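Local coordinates for SEC-C motif domain protein (Psychrobacter arcticus, PDB 2I9W), which is of unknown function but binds two zinc ions through cysteine clusters, one of them in a C-terminal SEC-C motif, beside an NTF2-like domain, at residues A[75-80]-A[167-172]. Residues are numbered along the deposited sequence; the frame is centred on the assembly and turned at random.
Sequences TTLPAQ and PCICGS. With ZN (zinc ion), chain C.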
# COMPACT_ATOMS: atom_id res chain seq x y z
N THR A 75 5.49 -4.29 3.08
CA THR A 75 5.36 -3.58 1.83
C THR A 75 5.72 -2.09 1.98
O THR A 75 5.49 -1.32 1.04
CB THR A 75 3.94 -3.71 1.19
OG1 THR A 75 2.94 -3.25 2.10
CG2 THR A 75 3.66 -5.19 0.78
N THR A 76 6.24 -1.69 3.15
CA THR A 76 6.80 -0.35 3.33
C THR A 76 8.28 -0.38 2.97
O THR A 76 8.96 -1.40 3.17
CB THR A 76 6.61 0.11 4.77
OG1 THR A 76 5.23 0.07 5.07
CG2 THR A 76 7.10 1.56 5.00
N LEU A 77 8.76 0.73 2.41
CA LEU A 77 10.19 0.90 2.10
C LEU A 77 11.03 0.25 3.17
O LEU A 77 10.84 0.57 4.35
CB LEU A 77 10.55 2.40 2.01
CG LEU A 77 11.98 2.61 1.47
CD1 LEU A 77 12.02 2.32 -0.04
CD2 LEU A 77 12.47 4.02 1.76
N PRO A 78 11.92 -0.70 2.80
CA PRO A 78 12.67 -1.46 3.83
C PRO A 78 13.39 -0.58 4.91
O PRO A 78 13.36 -0.91 6.08
CB PRO A 78 13.63 -2.32 3.00
CG PRO A 78 12.92 -2.51 1.67
CD PRO A 78 12.25 -1.20 1.44
N ALA A 79 13.98 0.54 4.49
CA ALA A 79 14.67 1.47 5.40
C ALA A 79 13.78 2.11 6.45
O ALA A 79 14.30 2.66 7.41
CB ALA A 79 15.37 2.58 4.59
N GLN A 80 12.46 2.06 6.24
CA GLN A 80 11.49 2.64 7.18
C GLN A 80 10.85 1.62 8.09
O GLN A 80 10.15 1.98 9.03
CB GLN A 80 10.37 3.36 6.41
CG GLN A 80 10.80 4.58 5.66
CD GLN A 80 9.67 5.28 4.94
OE1 GLN A 80 8.90 4.64 4.23
NE2 GLN A 80 9.55 6.59 5.12
N PRO A 167 23.22 9.13 -0.49
CA PRO A 167 22.42 8.23 -1.30
C PRO A 167 21.03 7.93 -0.71
O PRO A 167 20.85 7.81 0.51
CB PRO A 167 23.27 6.94 -1.34
CG PRO A 167 24.64 7.40 -1.13
CD PRO A 167 24.51 8.52 -0.14
N CYS A 168 20.07 7.76 -1.60
CA CYS A 168 18.70 7.63 -1.19
C CYS A 168 18.52 6.37 -0.36
O CYS A 168 19.17 5.34 -0.59
CB CYS A 168 17.77 7.58 -2.39
SG CYS A 168 16.10 7.81 -1.90
N ILE A 169 17.62 6.47 0.62
CA ILE A 169 17.22 5.38 1.48
C ILE A 169 16.61 4.19 0.73
O ILE A 169 16.57 3.12 1.30
CB ILE A 169 16.26 5.83 2.61
CG1 ILE A 169 14.98 6.51 2.05
CG2 ILE A 169 17.01 6.77 3.54
CD1 ILE A 169 13.93 6.91 3.12
N CYS A 170 16.16 4.39 -0.50
CA CYS A 170 15.66 3.27 -1.32
C CYS A 170 16.75 2.43 -1.93
O CYS A 170 16.48 1.34 -2.42
CB CYS A 170 14.74 3.74 -2.44
SG CYS A 170 15.53 4.48 -3.82
N GLY A 171 17.97 2.95 -1.94
CA GLY A 171 19.11 2.20 -2.48
C GLY A 171 19.39 2.44 -3.96
O GLY A 171 20.23 1.78 -4.56
N SER A 172 18.72 3.43 -4.54
CA SER A 172 18.92 3.78 -5.96
C SER A 172 20.31 4.25 -6.35
O SER A 172 20.68 4.20 -7.55
CB SER A 172 17.95 4.91 -6.36
OG SER A 172 18.29 6.14 -5.71
ZN ZN C . 14.86 6.74 -3.55
O HOH W 1 15.08 0.71 1.69
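The carbonyl oxygen of Ile169 meets segment 75-80 through one water, which donates to Ile169 O at 2.9 Å and accepts from Ala79 N at 3.0 Å. No direct hydrogen bond joins the two segments, so this bridge is their polar link, and the small methyl of Ala79 fits beside it, CB resting 3.5 Å from Ile169 O. The other contacts are apolar. Leu77 and Ile169 cross at about a right angle, with Leu77 CD2 only 3.5 Å from Ile169 CD1. With CG anti to the backbone N (chi1 -171°), the side chain of Leu77 reaches the zinc loop, and its other branch, CD1, rests 3.9 Å from Cys170 CB. An alanine at Leu77 is likely to open a gap against Ile169 and leave the methylene of Cys170 without this cover. Branched Ile169 suits a place between two neighbours, giving CB to Ala79 and its CG1-CD1 arm to Leu77. The type I turn from Cys168 to Gly171 brings Cys168 and Cys170 to the same zinc ion, Cys170 SG at 2.4 Å, and Cys179 and Cys180 complete the site; Gly171 takes a positive phi that a side chain would hinder. Val139 of strand 128-142 touches both Leu77 and Cys170. The zinc-bound loop of the SEC-C motif is thus held to segment 75-80 by aliphatic fit and one water, while its own fold probably depends more on the metal.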